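ATP:cob(I)alamin adenosyltransferase (Salmonella enterica subsp. enterica serovar Livingstone, PDB 5CX7) binds heme through this C-terminal domain, part of a protein that probably converts cob(I)alamin and ATP to adenosylcobalamin for propanediol dehydratase. Local coordinates at residues Q19-A24 against A137-I141; R27-V33 against Q129-I133; L62-A67 against G119-S123. All blocks are in the same frame, centred on the assembly; numbering follows the deposited sequence.

In the fold
Contacts 1 and 2 are two stations along the same pair of helices, 14-31 and 127-139, with centres 12 Å apart; they meet where Ala24 O lies 3.5 Å from Ile133 CG2. Contact 3 sits across the antiparallel sheet, where helix 59-72 lies on strand 115-123, its centre 14 Å from each of the others. Leu120 and Ile122 reach from that strand to the helix pair, and the salt bridge from Asp130 OD2 to Lys66 NZ, 3.0 Å, ties contact 2 to contact 3. Heme touches contact 1 directly. The side chain of Ala28 in contact 2 is about 9 Å from the bound heme. The side chain of Ile122 in contact 3 is about 11 Å from the bound heme.

Contact 1: residues Q19-A24 against A137-I141; sequences QLTRAA and AIAAI. With HEM (protoporphyrin IX containing Fe), chain B.
Helices 14-31 and 127-139 cover one face of the antiparallel sheet together, and they meet here in an alanine seam where Ala137 settles onto the turn from Leu20 to Ala24. The nearest CA pair across the two segments is Ala24 and Ala137, 4.8 Å apart. Ala137 CB points into helix 14-31, 3.4 Å from Leu20 O, the carbonyl oxygen that accepts the backbone N-H of Ala24; Ala24 CB flanks the same methyl. Three residues on, at Ala140, small residues meet again, with Ala23 CB 3.6 Å from Ala140 CB.

Leu20 takes the sheet-facing side of the seam. Its CD2 branch lies 3.4 Å from Ala137 O and also rests on the backbone of Ile138, while its CG is met by Ile141 CD1 at 3.7 Å, the two side chains crossing at about a right angle. Ile141 has CG1 between its backbone N and carbonyl carbon (chi1 63°), an orientation that sends CD1 to Leu20 and leaves CG2 to press on Gln19 CB at 3.6 Å. Beneath, Leu20 continues to Ile39 and Leu110, and Ile138 to Tyr108 and Leu120, which is the layered helix-on-sheet build of this HbpS-like domain of the GAF clan.

The heme lies along another side of helix 14-31, next to His18, probably its axial ligand. Arg22 carries CG anti to the backbone N (chi1 -173°) and runs extended across the porphyrin rim, laying one face of its guanidinium on the methyl CMD, with Arg22 CZ 3.4 Å from HEM CMD. Glu26 OE2 holds Arg22 NE in a salt bridge. Thr21 CG2 adds a looser touch on HEM CMC at 3.9 Å.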
ATOM      1  N   GLN E  19      17.151 -30.470  -1.427  1.00 18.80           N
ATOM      2  CA  GLN E  19      18.146 -30.703  -0.391  1.00 18.75           C
ATOM      3  C   GLN E  19      18.313 -29.536   0.528  1.00 16.03           C
ATOM      4  O   GLN E  19      18.414 -29.738   1.716  1.00 13.60           O
ATOM      5  CB  GLN E  19      19.522 -31.147  -0.948  1.00 20.83           C
ATOM      6  CG  GLN E  19      19.418 -32.495  -1.618  1.00 23.37           C
ATOM      7  CD  GLN E  19      18.817 -33.549  -0.687  1.00 27.76           C
ATOM      8  OE1 GLN E  19      19.459 -33.919   0.290  1.00 32.11           O
ATOM      9  NE2 GLN E  19      17.638 -34.071  -1.002  1.00 27.51           N
ATOM     10  N   LEU E  20      18.290 -28.320  -0.013  1.00 14.83           N
ATOM     11  CA  LEU E  20      18.339 -27.142   0.825  1.00 15.34           C
ATOM     12  C   LEU E  20      17.186 -27.135   1.786  1.00 13.88           C
ATOM     13  O   LEU E  20      17.397 -26.899   2.986  1.00 16.03           O
ATOM     14  CB  LEU E  20      18.280 -25.847   0.001  1.00 15.86           C
ATOM     15  CG  LEU E  20      19.549 -25.384  -0.694  1.00 17.93           C
ATOM     16  CD1 LEU E  20      19.255 -24.288  -1.709  1.00 19.52           C
ATOM     17  CD2 LEU E  20      20.596 -24.928   0.300  1.00 19.62           C
ATOM     18  N   THR E  21      16.011 -27.393   1.278  1.00 13.33           N
ATOM     19  CA  THR E  21      14.786 -27.324   2.046  1.00 14.13           C
ATOM     20  C   THR E  21      14.701 -28.419   3.128  1.00 16.78           C
ATOM     21  O   THR E  21      14.498 -28.169   4.309  1.00 14.78           O
ATOM     22  CB  THR E  21      13.579 -27.377   1.171  1.00 15.43           C
ATOM     23  OG1 THR E  21      13.632 -26.361   0.172  1.00 15.42           O
ATOM     24  CG2 THR E  21      12.320 -27.141   2.017  1.00 17.00           C
ATOM     25  N   ARG E  22      14.965 -29.634   2.724  1.00 17.55           N
ATOM     26  CA  ARG E  22      15.085 -30.721   3.671  1.00 18.58           C
ATOM     27  C   ARG E  22      16.116 -30.519   4.741  1.00 17.30           C
ATOM     28  O   ARG E  22      15.841 -30.796   5.877  1.00 16.03           O
ATOM     29  CB  ARG E  22      15.404 -31.947   2.898  1.00 19.54           C
ATOM     30  CG  ARG E  22      15.424 -33.219   3.663  1.00 24.88           C
ATOM     31  CD  ARG E  22      15.498 -34.490   2.801  1.00 28.62           C
ATOM     32  NE  ARG E  22      15.623 -35.559   3.780  1.00 34.11           N
ATOM     33  CZ  ARG E  22      15.897 -36.833   3.488  1.00 37.27           C
ATOM     34  NH1 ARG E  22      16.023 -37.243   2.231  1.00 36.22           N
ATOM     35  NH2 ARG E  22      16.056 -37.687   4.469  1.00 36.13           N
ATOM     36  N   ALA E  23      17.335 -30.139   4.371  1.00 16.87           N
ATOM     37  CA  ALA E  23      18.396 -29.940   5.351  1.00 15.64           C
ATOM     38  C   ALA E  23      18.051 -28.810   6.300  1.00 17.35           C
ATOM     39  O   ALA E  23      18.370 -28.910   7.492  1.00 13.24           O
ATOM     40  CB  ALA E  23      19.713 -29.638   4.679  1.00 18.42           C
ATOM     41  N   ALA E  24      17.398 -27.739   5.810  1.00 13.98           N
ATOM     42  CA  ALA E  24      17.019 -26.658   6.702  1.00 13.37           C
ATOM     43  C   ALA E  24      16.017 -27.163   7.708  1.00 12.90           C
ATOM     44  O   ALA E  24      16.137 -26.914   8.918  1.00 12.41           O
ATOM     45  CB  ALA E  24      16.430 -25.448   5.928  1.00 13.67           C
ATOM     46  N   ALA E 137      22.004 -25.849   5.900  1.00 17.07           N
ATOM     47  CA  ALA E 137      21.304 -26.216   4.689  1.00 15.15           C
ATOM     48  C   ALA E 137      22.214 -25.989   3.501  1.00 16.55           C
ATOM     49  O   ALA E 137      22.278 -26.847   2.615  1.00 17.56           O
ATOM     50  CB  ALA E 137      20.043 -25.397   4.549  1.00 16.15           C
ATOM     51  N   ILE E 138      22.942 -24.882   3.507  1.00 16.62           N
ATOM     52  CA  ILE E 138      23.824 -24.538   2.426  1.00 18.53           C
ATOM     53  C   ILE E 138      24.978 -25.548   2.275  1.00 19.61           C
ATOM     54  O   ILE E 138      25.331 -25.924   1.168  1.00 19.96           O
ATOM     55  CB  ILE E 138      24.344 -23.123   2.586  1.00 20.40           C
ATOM     56  CG1 ILE E 138      23.193 -22.115   2.272  1.00 20.61           C
ATOM     57  CG2 ILE E 138      25.511 -22.823   1.660  1.00 22.68           C
ATOM     58  CD1 ILE E 138      23.451 -20.712   2.831  1.00 21.65           C
ATOM     59  N   ALA E 139      25.504 -25.991   3.399  1.00 24.45           N
ATOM     60  CA  ALA E 139      26.531 -27.045   3.428  1.00 24.46           C
ATOM     61  C   ALA E 139      26.025 -28.358   2.833  1.00 25.96           C
ATOM     62  O   ALA E 139      26.845 -29.142   2.382  1.00 28.43           O
ATOM     63  CB  ALA E 139      27.061 -27.236   4.854  1.00 25.61           C
ATOM     64  N   ALA E 140      24.708 -28.632   2.827  1.00 23.01           N
ATOM     65  CA  ALA E 140      24.168 -29.868   2.261  1.00 22.39           C
ATOM     66  C   ALA E 140      24.265 -29.923   0.743  1.00 23.74           C
ATOM     67  O   ALA E 140      24.101 -30.977   0.169  1.00 21.42           O
ATOM     68  CB  ALA E 140      22.720 -30.087   2.680  1.00 22.23           C
ATOM     69  N   ILE E 141      24.486 -28.801   0.080  1.00 21.33           N
ATOM     70  CA  ILE E 141      24.614 -28.841  -1.339  1.00 19.70           C
ATOM     71  C   ILE E 141      25.869 -28.297  -1.852  1.00 21.84           C
ATOM     72  O   ILE E 141      25.879 -28.283  -3.009  1.00 24.20           O
ATOM     73  CB  ILE E 141      23.439 -28.122  -2.121  1.00 20.72           C
ATOM     74  CG1 ILE E 141      23.372 -26.619  -1.835  1.00 20.06           C
ATOM     75  CG2 ILE E 141      22.098 -28.770  -1.739  1.00 21.94           C
ATOM     76  CD1 ILE E 141      22.537 -25.840  -2.870  1.00 22.61           C
TER
HETATM   77  CHA HEM B 201      11.508 -37.311  -1.792  1.00 28.29           C
HETATM   78  CHB HEM B 201       9.351 -33.474  -3.873  1.00 29.16           C
HETATM   79  CHC HEM B 201       9.924 -31.214   0.362  1.00 32.94           C
HETATM   80  CHD HEM B 201      11.648 -35.182   2.464  1.00 29.78           C
HETATM   81  C1A HEM B 201      10.935 -36.451  -2.673  1.00 31.79           C
HETATM   82  C2A HEM B 201      10.783 -36.723  -4.040  1.00 36.34           C
HETATM   83  C3A HEM B 201      10.183 -35.640  -4.623  1.00 34.20           C
HETATM   84  C4A HEM B 201       9.925 -34.692  -3.637  1.00 32.70           C
HETATM   85  CMA HEM B 201       9.845 -35.468  -6.094  1.00 38.17           C
HETATM   86  CAA HEM B 201      11.241 -37.971  -4.786  1.00 39.91           C
HETATM   87  CBA HEM B 201      12.600 -37.596  -5.433  1.00 46.05           C
HETATM   88  CGA HEM B 201      13.591 -38.732  -5.501  1.00 53.78           C
HETATM   89  O1A HEM B 201      13.762 -39.320  -6.602  1.00 54.80           O
HETATM   90  O2A HEM B 201      14.239 -39.055  -4.469  1.00 58.80           O
HETATM   91  C1B HEM B 201       9.296 -32.512  -2.885  1.00 30.99           C
HETATM   92  C2B HEM B 201       8.804 -31.222  -3.092  1.00 31.82           C
HETATM   93  C3B HEM B 201       8.960 -30.572  -1.904  1.00 32.93           C
HETATM   94  C4B HEM B 201       9.597 -31.515  -0.953  1.00 30.07           C
HETATM   95  CMB HEM B 201       8.224 -30.733  -4.425  1.00 37.63           C
HETATM   96  CAB HEM B 201       8.519 -29.177  -1.712  1.00 37.44           C
HETATM   97  CBB HEM B 201       8.572 -28.447  -0.622  1.00 38.75           C
HETATM   98  C1C HEM B 201      10.459 -32.071   1.308  1.00 34.72           C
HETATM   99  C2C HEM B 201      10.748 -31.709   2.658  1.00 37.72           C
HETATM  100  C3C HEM B 201      11.241 -32.879   3.261  1.00 36.17           C
HETATM  101  C4C HEM B 201      11.238 -33.897   2.245  1.00 32.67           C
HETATM  102  CMC HEM B 201      10.555 -30.328   3.310  1.00 32.09           C
HETATM  103  CAC HEM B 201      11.717 -33.168   4.654  1.00 36.55           C
HETATM  104  CBC HEM B 201      11.748 -32.334   5.664  1.00 42.94           C
HETATM  105  C1D HEM B 201      11.727 -36.065   1.411  1.00 31.30           C
HETATM  106  C2D HEM B 201      12.259 -37.398   1.707  1.00 32.75           C
HETATM  107  C3D HEM B 201      12.258 -38.029   0.513  1.00 37.37           C
HETATM  108  C4D HEM B 201      11.688 -37.059  -0.466  1.00 27.75           C
HETATM  109  CMD HEM B 201      12.696 -37.911   3.070  1.00 35.99           C
HETATM  110  CAD HEM B 201      12.696 -39.477   0.267  1.00 47.46           C
HETATM  111  CBD HEM B 201      14.192 -39.739   0.466  1.00 51.93           C
HETATM  112  CGD HEM B 201      14.926 -40.021  -0.827  1.00 62.70           C
HETATM  113  O1D HEM B 201      15.682 -41.044  -0.928  1.00 69.04           O
HETATM  114  O2D HEM B 201      14.808 -39.210  -1.781  1.00 68.31           O
HETATM  115  NA  HEM B 201      10.421 -35.171  -2.444  1.00 29.29           N
HETATM  116  NB  HEM B 201       9.738 -32.635  -1.635  1.00 31.88           N
HETATM  117  NC  HEM B 201      10.815 -33.373   1.067  1.00 29.90           N
HETATM  118  ND  HEM B 201      11.404 -35.894   0.097  1.00 31.14           N
HETATM  119 FE   HEM B 201      10.621 -34.326  -0.769  1.00 26.09          FE

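Contact 2: residues R27-V33 against Q129-I133; sequences RAQQLQV and QDMDI
Ile133 is the apolar centre of the tight part of this contact. Its CD1 reaches Ala28 CB at 3.9 Å and lies somewhat farther from Val33 CG1, while its CG1 packs between Leu31 CD1 and Arg27 CG; Leu31 and Ile133 pass side by side, pointing in opposite senses. Val35, in the loop before strand 36-41, touches Ala28 and Ile133, and Ile122 of strand 115-123 packs on Ile133.

Toward the outer side the contact becomes polar. Arg27 sets CG anti to its backbone N (chi1 -177°) and then bends at chi2, which lifts the guanidinium over to Asp132. It grips the carboxylate side-on: Arg27 NE gives a fairly straight bond to Asp132 OD1 at 2.9 Å, and Arg27 NH2 meets the syn lone pair of Asp132 OD2 at 2.8 Å. The pair is not coplanar, for the two planes stand 38° apart. On its far edge Arg27 NH1 donates to Gln30 OE1 at 3.0 Å, and Leu31 CD2 lies 3.6 Å above the guanidinium plane on one face, offset toward the rim, so bonds and packing together fix its rotation.

The end near Val33 is looser. Gln129 merely brushes Val33, its OE1 4.1 Å from Val33 CG1; that oxygen accepts a hydrogen bond from Ser126 N. Gln29, which probably binds magnesium, and Gln30 belong to the solvent side.

The two helix segments run roughly antiparallel, at 139° with axes 10.0 Å apart, and helix 14-31 finishes here in a Schellman motif: Gln32 takes positive phi, Gln32 N bonds back to Gln29 O, and Val33 N to Ala28 O.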
ATOM      1  N   ARG E  27      17.636 -29.539  10.328  1.00 17.05           N
ATOM      2  CA  ARG E  27      18.401 -28.795  11.291  1.00 18.30           C
ATOM      3  C   ARG E  27      17.506 -28.036  12.293  1.00 20.23           C
ATOM      4  O   ARG E  27      17.788 -28.030  13.510  1.00 15.89           O
ATOM      5  CB  ARG E  27      19.373 -27.805  10.593  1.00 18.86           C
ATOM      6  CG  ARG E  27      20.281 -27.034  11.521  1.00 19.71           C
ATOM      7  CD  ARG E  27      21.050 -28.022  12.443  1.00 19.92           C
ATOM      8  NE  ARG E  27      21.951 -27.284  13.295  1.00 16.09           N
ATOM      9  CZ  ARG E  27      22.492 -27.754  14.429  1.00 19.86           C
ATOM     10  NH1 ARG E  27      22.235 -28.989  14.851  1.00 16.37           N
ATOM     11  NH2 ARG E  27      23.285 -26.950  15.189  1.00 17.75           N
ATOM     12  N   ALA E  28      16.427 -27.390  11.777  1.00 17.33           N
ATOM     13  CA  ALA E  28      15.484 -26.748  12.678  1.00 16.76           C
ATOM     14  C   ALA E  28      14.847 -27.754  13.674  1.00 18.14           C
ATOM     15  O   ALA E  28      14.696 -27.456  14.885  1.00 18.78           O
ATOM     16  CB  ALA E  28      14.395 -26.050  11.860  1.00 15.41           C
ATOM     17  N   GLN E  29      14.486 -28.938  13.197  1.00 18.85           N
ATOM     18  CA  GLN E  29      14.036 -30.029  14.087  1.00 23.53           C
ATOM     19  C   GLN E  29      15.084 -30.385  15.179  1.00 25.00           C
ATOM     20  O   GLN E  29      14.716 -30.545  16.333  1.00 22.71           O
ATOM     21  CB  GLN E  29      13.677 -31.283  13.293  1.00 25.96           C
ATOM     22  CG  GLN E  29      12.407 -31.115  12.512  1.00 28.95           C
ATOM     23  CD  GLN E  29      12.147 -32.234  11.522  1.00 31.69           C
ATOM     24  OE1 GLN E  29      13.038 -32.978  11.157  1.00 31.21           O
ATOM     25  NE2 GLN E  29      10.931 -32.351  11.103  1.00 32.19           N
ATOM     26  N   GLN E  30      16.371 -30.454  14.814  1.00 22.14           N
ATOM     27  CA  GLN E  30      17.404 -30.740  15.781  1.00 23.65           C
ATOM     28  C   GLN E  30      17.472 -29.664  16.839  1.00 24.68           C
ATOM     29  O   GLN E  30      17.729 -29.952  18.005  1.00 23.84           O
ATOM     30  CB  GLN E  30      18.792 -30.853  15.123  1.00 26.78           C
ATOM     31  CG  GLN E  30      18.968 -32.129  14.317  1.00 28.76           C
ATOM     32  CD  GLN E  30      20.182 -32.141  13.380  1.00 28.26           C
ATOM     33  OE1 GLN E  30      20.989 -31.220  13.324  1.00 22.02           O
ATOM     34  NE2 GLN E  30      20.151 -33.097  12.464  1.00 34.97           N
ATOM     35  N   LEU E  31      17.293 -28.401  16.402  1.00 22.08           N
ATOM     36  CA  LEU E  31      17.339 -27.298  17.324  1.00 22.43           C
ATOM     37  C   LEU E  31      16.051 -27.139  18.096  1.00 22.25           C
ATOM     38  O   LEU E  31      16.012 -26.271  18.950  1.00 24.59           O
ATOM     39  CB  LEU E  31      17.717 -26.005  16.587  1.00 22.49           C
ATOM     40  CG  LEU E  31      19.098 -25.988  15.943  1.00 23.54           C
ATOM     41  CD1 LEU E  31      19.366 -24.670  15.258  1.00 25.47           C
ATOM     42  CD2 LEU E  31      20.208 -26.261  16.966  1.00 25.84           C
ATOM     43  N   GLN E  32      15.026 -27.882  17.714  1.00 17.93           N
ATOM     44  CA  GLN E  32      13.672 -27.773  18.260  1.00 22.23           C
ATOM     45  C   GLN E  32      13.061 -26.343  18.116  1.00 22.35           C
ATOM     46  O   GLN E  32      12.508 -25.804  19.072  1.00 16.58           O
ATOM     47  CB  GLN E  32      13.655 -28.191  19.722  1.00 24.30           C
ATOM     48  CG  GLN E  32      14.044 -29.656  19.856  1.00 26.82           C
ATOM     49  CD  GLN E  32      13.826 -30.199  21.264  1.00 30.46           C
ATOM     50  OE1 GLN E  32      12.879 -30.894  21.451  1.00 43.61           O
ATOM     51  NE2 GLN E  32      14.709 -29.942  22.212  1.00 34.26           N
ATOM     52  N   VAL E  33      13.262 -25.740  16.956  1.00 21.49           N
ATOM     53  CA  VAL E  33      12.668 -24.447  16.694  1.00 22.75           C
ATOM     54  C   VAL E  33      11.969 -24.522  15.328  1.00 20.78           C
ATOM     55  O   VAL E  33      12.565 -24.944  14.358  1.00 21.54           O
ATOM     56  CB  VAL E  33      13.652 -23.298  16.827  1.00 29.33           C
ATOM     57  CG1 VAL E  33      14.883 -23.508  15.995  1.00 32.06           C
ATOM     58  CG2 VAL E  33      12.989 -21.970  16.466  1.00 32.15           C
ATOM     59  N   GLN E 129      20.215 -18.846  15.596  1.00 13.99           N
ATOM     60  CA  GLN E 129      19.622 -20.112  15.169  1.00 14.13           C
ATOM     61  C   GLN E 129      19.280 -20.099  13.695  1.00 15.65           C
ATOM     62  O   GLN E 129      19.505 -21.065  12.986  1.00 13.23           O
ATOM     63  CB  GLN E 129      18.393 -20.492  15.979  1.00 15.04           C
ATOM     64  CG  GLN E 129      18.692 -20.907  17.382  1.00 16.07           C
ATOM     65  CD  GLN E 129      17.437 -21.035  18.222  1.00 17.40           C
ATOM     66  OE1 GLN E 129      16.440 -20.292  18.065  1.00 18.15           O
ATOM     67  NE2 GLN E 129      17.451 -21.991  19.119  1.00 20.93           N
ATOM     68  N   ASP E 130      18.761 -18.963  13.222  1.00 13.83           N
ATOM     69  CA  ASP E 130      18.395 -18.825  11.846  1.00 13.42           C
ATOM     70  C   ASP E 130      19.615 -18.913  10.931  1.00 12.15           C
ATOM     71  O   ASP E 130      19.566 -19.609   9.923  1.00 12.76           O
ATOM     72  CB  ASP E 130      17.705 -17.452  11.583  1.00 12.86           C
ATOM     73  CG  ASP E 130      16.367 -17.293  12.208  1.00 14.47           C
ATOM     74  OD1 ASP E 130      15.626 -18.240  12.586  1.00 13.99           O
ATOM     75  OD2 ASP E 130      15.893 -16.074  12.265  1.00 14.41           O
ATOM     76  N   MET E 131      20.720 -18.311  11.348  1.00 11.35           N
ATOM     77  CA  MET E 131      21.954 -18.409  10.635  1.00 11.98           C
ATOM     78  C   MET E 131      22.471 -19.865  10.627  1.00 12.83           C
ATOM     79  O   MET E 131      23.033 -20.316   9.637  1.00 12.26           O
ATOM     80  CB  MET E 131      22.987 -17.453  11.193  1.00 11.87           C
ATOM     81  CG  MET E 131      22.631 -15.946  10.902  1.00 12.25           C
ATOM     82  SD  MET E 131      23.636 -14.789  11.762  1.00 16.09           S
ATOM     83  CE  MET E 131      25.148 -15.022  10.844  1.00 16.37           C
ATOM     84  N   ASP E 132      22.457 -20.504  11.759  1.00 15.01           N
ATOM     85  CA  ASP E 132      22.892 -21.917  11.879  1.00 14.72           C
ATOM     86  C   ASP E 132      22.136 -22.792  10.941  1.00 17.30           C
ATOM     87  O   ASP E 132      22.727 -23.588  10.171  1.00 18.37           O
ATOM     88  CB  ASP E 132      22.689 -22.340  13.330  1.00 15.22           C
ATOM     89  CG  ASP E 132      23.101 -23.834  13.625  1.00 16.36           C
ATOM     90  OD1 ASP E 132      23.049 -24.665  12.728  1.00 16.34           O
ATOM     91  OD2 ASP E 132      23.244 -24.143  14.802  1.00 20.46           O
ATOM     92  N   ILE E 133      20.820 -22.684  10.967  1.00 16.35           N
ATOM     93  CA  ILE E 133      19.971 -23.434  10.035  1.00 14.89           C
ATOM     94  C   ILE E 133      20.286 -23.173   8.559  1.00 15.11           C
ATOM     95  O   ILE E 133      20.452 -24.119   7.819  1.00 13.45           O
ATOM     96  CB  ILE E 133      18.494 -23.189  10.322  1.00 14.18           C
ATOM     97  CG1 ILE E 133      18.115 -23.740  11.735  1.00 16.14           C
ATOM     98  CG2 ILE E 133      17.589 -23.798   9.280  1.00 13.83           C
ATOM     99  CD1 ILE E 133      16.882 -23.106  12.344  1.00 14.72           C
TER

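Contact 3: residues L62-A67 against G119-S123; sequences LAPKKA and GLGIS. With GOL (glycerol), chain C.
The flat groups between Ala63, Ala67 and the strand are peptide units, and the two alanine methyls lie over their faces. Ala67 CB stands above the Leu120-Gly121 peptide, 3.6 Å from Gly121 N, and Ala63 CB stands above the Gly121-Ile122 peptide, 3.7 Å from Gly121 O. Edge-on, Lys66 NZ approaches the Ile122 carbonyl in its plane, donating to Ile122 O at 2.9 Å with a C=O...N angle of 151°. The edges of the strand are otherwise taken up by its neighbours, strands 36-41 and 107-112.

Helix segment 62-67 runs nearly antiparallel to strand segment 119-123, at 151°, with the axes only 5.8 Å apart. Gly119 and Gly121 make this closeness possible: having no side chain, Gly121 lets Ala63 O come to 3.6 Å from its CA. At Ser123 a side chain does face the helix, and Leu62 CB rests 3.5 Å from Ser123 OG. Leu120 and Ile122 turn to the other side of the sheet, onto helix 127-139, so the strand is sandwiched between helical layers.

Lys66 runs extended beyond CG along the strand until NZ gathers Ile122 O, Gly105 O, Asp130 OD2 and a glycerol, probably from crystallisation, whose O1 is 2.7 Å from Lys66 NZ. Through these partners one lysine links helix 59-72, the sheet and helix 127-139. Ser123 OG, also close to the glycerol, is hydrogen-bonded with Ser59 OG. Around the buried Lys66 NZ, the Asp130 carboxylate and the carbonyl oxygens probably favour the charged ammonium form.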
ATOM      1  N   LEU E  62       9.299 -12.506   7.188  1.00 12.23           N
ATOM      2  CA  LEU E  62      10.739 -12.302   7.311  1.00 12.94           C
ATOM      3  C   LEU E  62      11.612 -13.288   6.516  1.00 12.16           C
ATOM      4  O   LEU E  62      12.619 -12.866   5.886  1.00 12.65           O
ATOM      5  CB  LEU E  62      11.216 -12.357   8.790  1.00 12.97           C
ATOM      6  CG  LEU E  62      10.710 -11.272   9.689  1.00 12.21           C
ATOM      7  CD1 LEU E  62      11.062 -11.558  11.106  1.00 12.92           C
ATOM      8  CD2 LEU E  62      11.167  -9.864   9.278  1.00 12.98           C
ATOM      9  N   ALA E  63      11.226 -14.550   6.449  1.00 12.89           N
ATOM     10  CA  ALA E  63      12.078 -15.512   5.685  1.00 12.83           C
ATOM     11  C   ALA E  63      12.179 -15.188   4.155  1.00 13.13           C
ATOM     12  O   ALA E  63      13.306 -15.093   3.631  1.00 12.16           O
ATOM     13  CB  ALA E  63      11.687 -16.967   5.931  1.00 12.69           C
ATOM     14  N   PRO E  64      11.033 -14.936   3.457  1.00 15.05           N
ATOM     15  CA  PRO E  64      11.169 -14.614   2.041  1.00 14.59           C
ATOM     16  C   PRO E  64      11.872 -13.299   1.843  1.00 12.40           C
ATOM     17  O   PRO E  64      12.636 -13.125   0.855  1.00 12.20           O
ATOM     18  CB  PRO E  64       9.729 -14.539   1.524  1.00 16.35           C
ATOM     19  CG  PRO E  64       8.905 -15.221   2.601  1.00 17.65           C
ATOM     20  CD  PRO E  64       9.636 -15.217   3.858  1.00 16.70           C
ATOM     21  N   LYS E  65      11.629 -12.358   2.726  1.00 12.26           N
ATOM     22  CA  LYS E  65      12.392 -11.076   2.651  1.00 12.15           C
ATOM     23  C   LYS E  65      13.885 -11.247   2.799  1.00 11.94           C
ATOM     24  O   LYS E  65      14.682 -10.564   2.134  1.00 10.82           O
ATOM     25  CB  LYS E  65      11.852 -10.048   3.655  1.00 12.37           C
ATOM     26  CG  LYS E  65      10.454  -9.538   3.197  1.00 13.70           C
ATOM     27  CD  LYS E  65       9.907  -8.559   4.178  1.00 12.86           C
ATOM     28  CE  LYS E  65       8.673  -7.840   3.491  1.00 14.52           C
ATOM     29  NZ  LYS E  65       8.187  -6.763   4.352  1.00 14.09           N
ATOM     30  N   LYS E  66      14.296 -12.053   3.762  1.00 11.62           N
ATOM     31  CA  LYS E  66      15.740 -12.331   3.869  1.00 10.80           C
ATOM     32  C   LYS E  66      16.341 -12.890   2.621  1.00  9.50           C
ATOM     33  O   LYS E  66      17.475 -12.562   2.221  1.00 10.77           O
ATOM     34  CB  LYS E  66      16.027 -13.231   5.067  1.00 10.86           C
ATOM     35  CG  LYS E  66      15.838 -12.605   6.405  1.00 11.48           C
ATOM     36  CD  LYS E  66      16.240 -13.588   7.540  1.00 11.17           C
ATOM     37  CE  LYS E  66      15.687 -13.125   8.882  1.00 11.94           C
ATOM     38  NZ  LYS E  66      16.006 -14.071   9.983  1.00 12.20           N
ATOM     39  N   ALA E  67      15.635 -13.845   2.010  1.00 10.78           N
ATOM     40  CA  ALA E  67      16.109 -14.499   0.828  1.00 11.51           C
ATOM     41  C   ALA E  67      16.209 -13.530  -0.309  1.00 11.74           C
ATOM     42  O   ALA E  67      17.239 -13.477  -1.046  1.00 10.54           O
ATOM     43  CB  ALA E  67      15.201 -15.639   0.465  1.00 12.74           C
ATOM     44  N   GLY E 119      19.037 -17.155  -3.342  1.00 11.38           N
ATOM     45  CA  GLY E 119      19.038 -16.679  -1.999  1.00 11.80           C
ATOM     46  C   GLY E 119      18.235 -17.603  -1.126  1.00 11.28           C
ATOM     47  O   GLY E 119      17.217 -18.159  -1.527  1.00 13.39           O
ATOM     48  N   LEU E 120      18.750 -17.803   0.074  1.00 12.68           N
ATOM     49  CA  LEU E 120      18.055 -18.620   1.090  1.00 13.59           C
ATOM     50  C   LEU E 120      17.783 -17.752   2.293  1.00 10.84           C
ATOM     51  O   LEU E 120      18.664 -17.072   2.769  1.00 14.50           O
ATOM     52  CB  LEU E 120      18.937 -19.831   1.490  1.00 13.07           C
ATOM     53  CG  LEU E 120      18.480 -20.628   2.695  1.00 15.27           C
ATOM     54  CD1 LEU E 120      17.325 -21.481   2.326  1.00 17.48           C
ATOM     55  CD2 LEU E 120      19.621 -21.496   3.252  1.00 16.71           C
ATOM     56  N   GLY E 121      16.602 -17.891   2.851  1.00 10.70           N
ATOM     57  CA  GLY E 121      16.216 -17.197   4.047  1.00  9.94           C
ATOM     58  C   GLY E 121      15.502 -18.043   5.066  1.00  9.53           C
ATOM     59  O   GLY E 121      14.669 -18.873   4.733  1.00 11.52           O
ATOM     60  N   ILE E 122      15.898 -17.867   6.322  1.00 10.46           N
ATOM     61  CA  ILE E 122      15.343 -18.591   7.451  1.00 10.14           C
ATOM     62  C   ILE E 122      14.896 -17.620   8.515  1.00 10.02           C
ATOM     63  O   ILE E 122      15.614 -16.701   8.839  1.00 12.15           O
ATOM     64  CB  ILE E 122      16.411 -19.504   8.157  1.00  9.77           C
ATOM     65  CG1 ILE E 122      17.064 -20.487   7.131  1.00 10.63           C
ATOM     66  CG2 ILE E 122      15.780 -20.251   9.296  1.00  9.65           C
ATOM     67  CD1 ILE E 122      16.099 -21.528   6.518  1.00 12.30           C
ATOM     68  N   SER E 123      13.710 -17.860   9.056  1.00 10.58           N
ATOM     69  CA  SER E 123      13.245 -17.103  10.150  1.00  9.85           C
ATOM     70  C   SER E 123      12.415 -17.962  11.053  1.00  9.43           C
ATOM     71  O   SER E 123      11.679 -18.852  10.621  1.00 10.05           O
ATOM     72  CB  SER E 123      12.365 -15.872   9.674  1.00  9.81           C
ATOM     73  OG  SER E 123      11.959 -15.112  10.825  1.00 10.44           O
TER
HETATM   74  C1  GOL C 202      14.057 -13.544  13.026  1.00 19.31           C
HETATM   75  O1  GOL C 202      13.992 -14.226  11.821  1.00 18.89           O
HETATM   76  C2  GOL C 202      12.955 -13.939  14.011  1.00 24.83           C
HETATM   77  O2  GOL C 202      12.761 -15.342  14.195  1.00 21.56           O
HETATM   78  C3  GOL C 202      13.537 -13.283  15.253  1.00 29.49           C
HETATM   79  O3  GOL C 202      12.902 -13.757  16.359  1.00 27.58           O